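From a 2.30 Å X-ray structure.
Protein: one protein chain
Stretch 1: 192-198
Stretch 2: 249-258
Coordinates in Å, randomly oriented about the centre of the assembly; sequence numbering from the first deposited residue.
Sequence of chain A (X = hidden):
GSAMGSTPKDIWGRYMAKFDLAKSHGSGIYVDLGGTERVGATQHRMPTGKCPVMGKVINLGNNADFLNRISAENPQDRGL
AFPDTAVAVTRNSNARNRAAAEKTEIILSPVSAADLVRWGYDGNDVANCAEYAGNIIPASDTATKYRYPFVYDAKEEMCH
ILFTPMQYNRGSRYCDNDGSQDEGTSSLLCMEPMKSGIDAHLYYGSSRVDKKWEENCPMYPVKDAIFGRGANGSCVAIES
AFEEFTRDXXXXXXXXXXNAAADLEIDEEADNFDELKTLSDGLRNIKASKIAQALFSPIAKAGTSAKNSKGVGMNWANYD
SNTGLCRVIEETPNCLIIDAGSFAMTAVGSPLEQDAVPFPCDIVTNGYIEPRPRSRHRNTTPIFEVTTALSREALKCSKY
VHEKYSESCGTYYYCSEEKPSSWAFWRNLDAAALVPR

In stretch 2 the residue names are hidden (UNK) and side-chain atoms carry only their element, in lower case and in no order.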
ATOM      1  N   GLU A 192     -17.054  -3.878  -5.695  1.00 34.21           N
ATOM      2  CA  GLU A 192     -15.617  -4.099  -5.797  1.00 31.31           C
ATOM      3  C   GLU A 192     -14.847  -3.020  -5.065  1.00 29.95           C
ATOM      4  O   GLU A 192     -15.316  -1.887  -4.979  1.00 32.87           O
ATOM      5  CB  GLU A 192     -15.183  -4.126  -7.255  1.00 34.03           C
ATOM      6  CG  GLU A 192     -15.625  -2.933  -8.080  1.00 39.40           C
ATOM      7  CD  GLU A 192     -15.222  -3.104  -9.524  1.00 43.47           C
ATOM      8  OE1 GLU A 192     -15.306  -4.238 -10.032  1.00 47.18           O
ATOM      9  OE2 GLU A 192     -14.763  -2.131 -10.136  1.00 47.85           O
ATOM     10  N   PRO A 193     -13.636  -3.353  -4.576  1.00 27.09           N
ATOM     11  CA  PRO A 193     -12.724  -2.363  -3.972  1.00 27.69           C
ATOM     12  C   PRO A 193     -12.144  -1.423  -5.014  1.00 28.76           C
ATOM     13  O   PRO A 193     -11.901  -1.835  -6.144  1.00 27.73           O
ATOM     14  CB  PRO A 193     -11.584  -3.222  -3.400  1.00 29.09           C
ATOM     15  CG  PRO A 193     -12.071  -4.652  -3.484  1.00 29.70           C
ATOM     16  CD  PRO A 193     -13.042  -4.697  -4.615  1.00 26.39           C
ATOM     17  N   MET A 194     -11.887  -0.181  -4.628  1.00 29.03           N
ATOM     18  CA  MET A 194     -10.975   0.631  -5.394  1.00 31.69           C
ATOM     19  C   MET A 194     -10.082   1.535  -4.554  1.00 29.69           C
ATOM     20  O   MET A 194     -10.373   1.803  -3.401  1.00 30.94           O
ATOM     21  CB  MET A 194     -11.672   1.374  -6.545  1.00 35.17           C
ATOM     22  CG  MET A 194     -12.528   2.568  -6.189  1.00 44.57           C
ATOM     23  SD  MET A 194     -12.695   3.669  -7.639  1.00 55.34           S
ATOM     24  CE  MET A 194     -11.433   4.885  -7.265  1.00 48.91           C
ATOM     25  N   LYS A 195      -8.922   1.847  -5.109  1.00 28.08           N
ATOM     26  CA  LYS A 195      -7.960   2.754  -4.526  1.00 28.96           C
ATOM     27  C   LYS A 195      -8.313   4.173  -4.971  1.00 31.18           C
ATOM     28  O   LYS A 195      -8.366   4.462  -6.169  1.00 27.59           O
ATOM     29  CB  LYS A 195      -6.566   2.410  -5.043  1.00 28.47           C
ATOM     30  CG  LYS A 195      -5.419   3.044  -4.250  1.00 32.88           C
ATOM     31  CD  LYS A 195      -5.114   2.310  -2.951  1.00 27.67           C
ATOM     32  CE  LYS A 195      -3.651   2.463  -2.558  1.00 30.79           C
ATOM     33  NZ  LYS A 195      -3.353   2.049  -1.143  1.00 28.58           N
ATOM     34  N   SER A 196      -8.628   5.040  -4.018  1.00 27.89           N
ATOM     35  CA  SER A 196      -9.208   6.311  -4.395  1.00 31.78           C
ATOM     36  C   SER A 196      -8.352   7.438  -3.912  1.00 29.89           C
ATOM     37  O   SER A 196      -8.104   7.562  -2.724  1.00 33.11           O
ATOM     38  CB  SER A 196     -10.611   6.460  -3.830  1.00 32.60           C
ATOM     39  OG  SER A 196     -10.854   7.824  -3.609  1.00 33.58           O
ATOM     40  N   GLY A 197      -7.891   8.258  -4.841  1.00 28.45           N
ATOM     41  CA  GLY A 197      -7.089   9.411  -4.494  1.00 27.35           C
ATOM     42  C   GLY A 197      -7.798  10.368  -3.553  1.00 29.19           C
ATOM     43  O   GLY A 197      -7.215  10.801  -2.566  1.00 29.33           O
ATOM     44  N   ILE A 198      -9.054  10.708  -3.835  1.00 30.07           N
ATOM     45  CA  ILE A 198      -9.709  11.717  -3.022  1.00 29.99           C
ATOM     46  C   ILE A 198     -10.143  11.154  -1.690  1.00 32.65           C
ATOM     47  O   ILE A 198     -10.442  11.910  -0.766  1.00 33.51           O
ATOM     48  CB  ILE A 198     -10.951  12.299  -3.696  1.00 36.40           C
ATOM     49  CG1 ILE A 198     -12.018  11.214  -3.874  1.00 34.92           C
ATOM     50  CG2 ILE A 198     -10.571  13.001  -4.997  0.60 36.70           C
ATOM     51  CD1 ILE A 198     -13.214  11.701  -4.640  1.00 42.76           C
ATOM     52  N   UNK A 249       0.286   9.756 -10.224  1.00 29.69           N
ATOM     53  CA  UNK A 249       0.568   8.727  -9.218  1.00 26.21           C
ATOM     54  C   UNK A 249      -0.697   7.996  -8.764  1.00 26.02           C
ATOM     55  O   UNK A 249      -0.726   6.760  -8.695  1.00 26.05           O
ATOM     56  c   UNK A 249       1.325   9.325  -8.027  1.00 24.19           C
ATOM     57  N   UNK A 250      -1.767   8.729  -8.510  1.00 27.60           N
ATOM     58  CA  UNK A 250      -3.032   8.071  -8.074  1.00 28.72           C
ATOM     59  C   UNK A 250      -3.580   7.015  -9.039  1.00 24.72           C
ATOM     60  O   UNK A 250      -4.089   5.968  -8.605  1.00 26.25           O
ATOM     61  c   UNK A 250      -3.680  10.177  -6.870  1.00 38.23           C
ATOM     62  c   UNK A 250      -4.116   9.093  -7.811  1.00 30.95           C
ATOM     63  o   UNK A 250      -1.945  11.370  -7.989  1.00 47.54           O
ATOM     64  o   UNK A 250      -3.934  12.341  -7.789  1.00 54.74           O
ATOM     65  c   UNK A 250      -3.145  11.384  -7.600  1.00 48.70           C
ATOM     66  N   UNK A 251      -3.568   7.334 -10.327  1.00 24.48           N
ATOM     67  CA  UNK A 251      -3.987   6.394 -11.341  1.00 24.99           C
ATOM     68  C   UNK A 251      -3.058   5.181 -11.332  1.00 23.94           C
ATOM     69  O   UNK A 251      -3.511   4.046 -11.274  1.00 25.26           O
ATOM     70  o   UNK A 251      -4.272   7.557 -15.702  1.00 39.80           O
ATOM     71  c   UNK A 251      -4.001   7.044 -12.722  1.00 25.35           C
ATOM     72  o   UNK A 251      -6.394   7.348 -15.132  1.00 45.98           O
ATOM     73  c   UNK A 251      -4.784   6.240 -13.766  1.00 34.00           C
ATOM     74  c   UNK A 251      -5.181   7.081 -14.970  1.00 39.40           C
ATOM     75  N   UNK A 252      -1.752   5.424 -11.330  1.00 24.08           N
ATOM     76  CA  UNK A 252      -0.789   4.334 -11.180  1.00 25.09           C
ATOM     77  C   UNK A 252      -1.095   3.464  -9.930  1.00 28.56           C
ATOM     78  O   UNK A 252      -1.153   2.210  -9.994  1.00 25.81           O
ATOM     79  s   UNK A 252       1.856   3.656 -10.866  1.00 33.21           S
ATOM     80  c   UNK A 252       0.599   4.913 -11.066  1.00 25.47           C
ATOM     81  N   UNK A 253      -1.367   4.140  -8.816  1.00 24.76           N
ATOM     82  CA  UNK A 253      -1.694   3.458  -7.605  1.00 26.47           C
ATOM     83  C   UNK A 253      -2.954   2.594  -7.789  1.00 27.76           C
ATOM     84  O   UNK A 253      -2.969   1.423  -7.389  1.00 25.29           O
ATOM     85  c   UNK A 253      -1.850   4.452  -6.448  1.00 27.09           C
ATOM     86  o   UNK A 253      -2.078   3.759  -5.247  1.00 27.68           O
ATOM     87  N   UNK A 254      -3.977   3.130  -8.451  1.00 25.51           N
ATOM     88  CA  UNK A 254      -5.250   2.386  -8.598  1.00 24.45           C
ATOM     89  C   UNK A 254      -5.096   1.157  -9.500  1.00 27.10           C
ATOM     90  O   UNK A 254      -5.772   0.148  -9.307  1.00 26.77           O
ATOM     91  c   UNK A 254      -6.356   3.301  -9.123  1.00 23.69           C
ATOM     92  N   UNK A 255      -4.223   1.277 -10.502  1.00 27.75           N
ATOM     93  CA  UNK A 255      -3.935   0.207 -11.465  1.00 29.86           C
ATOM     94  C   UNK A 255      -3.261  -0.971 -10.776  1.00 26.45           C
ATOM     95  O   UNK A 255      -3.546  -2.127 -11.063  1.00 24.59           O
ATOM     96  c   UNK A 255      -3.020   0.318 -13.985  1.00 36.52           C
ATOM     97  c   UNK A 255      -2.961   0.747 -12.523  1.00 27.53           C
ATOM     98  c   UNK A 255      -3.563  -1.080 -14.193  1.00 33.16           C
ATOM     99  c   UNK A 255      -1.652   0.493 -14.646  1.00 33.96           C
ATOM    100  N   UNK A 256      -2.252  -0.657  -9.964  1.00 27.25           N
ATOM    101  CA  UNK A 256      -1.525  -1.661  -9.216  1.00 24.01           C
ATOM    102  C   UNK A 256      -2.445  -2.324  -8.162  1.00 26.37           C
ATOM    103  O   UNK A 256      -2.433  -3.562  -7.972  1.00 25.29           O
ATOM    104  c   UNK A 256      -0.325  -0.998  -8.549  1.00 25.87           C
ATOM    105  c   UNK A 256       1.005   0.597  -6.113  1.00 21.57           C
ATOM    106  c   UNK A 256       0.325  -1.879  -7.502  1.00 29.85           C
ATOM    107  s   UNK A 256       0.554  -1.148  -5.896  1.00 35.73           S
ATOM    108  N   UNK A 257      -3.207  -1.501  -7.449  1.00 22.55           N
ATOM    109  CA  UNK A 257      -4.107  -2.006  -6.401  1.00 26.02           C
ATOM    110  C   UNK A 257      -5.064  -3.124  -6.914  1.00 26.79           C
ATOM    111  O   UNK A 257      -5.283  -4.120  -6.236  1.00 24.63           O
ATOM    112  c   UNK A 257      -5.855  -1.242  -4.702  1.00 24.19           C
ATOM    113  c   UNK A 257      -7.650  -1.861  -2.644  1.00 19.52           C
ATOM    114  c   UNK A 257      -4.890  -0.841  -5.794  1.00 24.40           C
ATOM    115  c   UNK A 257      -8.116  -1.537  -3.910  1.00 21.67           C
ATOM    116  c   UNK A 257      -6.297  -1.875  -2.406  1.00 21.87           C
ATOM    117  c   UNK A 257      -7.222  -1.218  -4.928  1.00 21.42           C
ATOM    118  c   UNK A 257      -5.398  -1.562  -3.428  1.00 22.05           C
ATOM    119  N   UNK A 258      -5.590  -2.959  -8.124  1.00 25.43           N
ATOM    120  CA  UNK A 258      -6.502  -3.935  -8.710  1.00 29.82           C
ATOM    121  C   UNK A 258      -5.861  -5.312  -8.837  1.00 27.66           C
ATOM    122  O   UNK A 258      -6.570  -6.298  -9.000  1.00 27.33           O
ATOM    123  c   UNK A 258      -6.915  -3.496 -10.114  1.00 28.47           C
ATOM    124  c   UNK A 258      -8.301  -1.999 -11.544  1.00 42.27           C
ATOM    125  c   UNK A 258      -7.740  -2.244 -10.156  1.00 38.68           C
ATOM    126  o   UNK A 258      -9.385  -1.378 -11.637  1.00 43.50           O
ATOM    127  o   UNK A 258      -7.676  -2.464 -12.534  1.00 39.98           O
TER
HETATM  128  O   HOH W   1      -8.102   0.506  -7.844  1.00 24.90           O

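Position 249 opens the helix. It has one side-chain carbon and nothing beyond it, so it is Ala249. It lies out of reach of stretch 1. Its O accepts a hydrogen bond from the backbone N of position 253 at 2.7 Å.

Position 250 has three carbons in an unbranched run, the third carrying two oxygens. Its CA-to-CB bond points toward stretch 1. The second side-chain carbon of position 250 is 4.2 Å from Gly197 CA. A carboxylate on a two-carbon arm makes this Glu250. The approach is close because Gly197 has no side chain; an ideal CB built there would sit 3.2 Å from Glu250 CG, which is tight.

Position 251 repeats the pattern of three carbons, the last with two oxygens. It points away and makes no contact with stretch 1. It is Glu251. Both carboxylate oxygens are hydrogen-bonded to residues next to the stretches.

Position 252 has one carbon, then one sulfur. This is Cys252. It is buried, out of reach of stretch 1, and bonded covalently to a group elsewhere in the structure.

Position 253 has one carbon, then one oxygen. The oxygen of position 253 is 3.4 Å from Lys195 CE. The residue is Ser253, with chi1 in the t well. The contact between its OG and Lys195 CE is not a hydrogen bond. The amine of Lys195 is satisfied elsewhere in the structure.

Position 254 again has a single carbon. It points sideways. The side-chain carbon of position 254 is 3.8 Å from Lys195 O and 4.2 Å from Lys195 CB. With nothing beyond that carbon, the residue is Ala254. The backbones come near here, with Lys195 CA and Ala254 CA 4.9 Å apart.

Position 255 has four carbons, forked at the second. It points away from stretch 1 and does not touch it. The fork beyond the first carbon gives Leu255.

Position 256 has two carbons, a sulfur and a last carbon, unbranched. Its CB points sideways. This thioether is Met256. The end of the side chain comes nearer, but stays out of contact at 6.1 Å between Met256 CE and Lys195 CE.

Position 257 has one carbon, then a ring of six carbons without a hydroxyl. The ring of position 257 has Pro193 CB at its edge and Lys195 CD over one face. It also meets Met194 C. The residue is Phe257. Pro193 CB is 3.9 Å from Phe257 CE2. Met194 C is 3.7 Å from the same CE2. Lys195 CD is 4.3 Å from the centroid of the Phe257 ring, in a CH-pi contact.

Position 258 has three carbons, the last with two oxygens. It is exposed and makes no contact. It is Glu258. Its N gives a weak hydrogen bond to Ala254 O at 3.3 Å.

The helix runs roughly antiparallel to the strand. No direct hydrogen bond joins them. Packing holds the contact, with Lys195 lying along Ser253, Ala254 and Phe257. One water adds a polar link: it accepts from Lys195 N at 3.2 Å and donates to Ala254 O at 2.8 Å.

Stretch 2 (249-258) AEECSALMFE
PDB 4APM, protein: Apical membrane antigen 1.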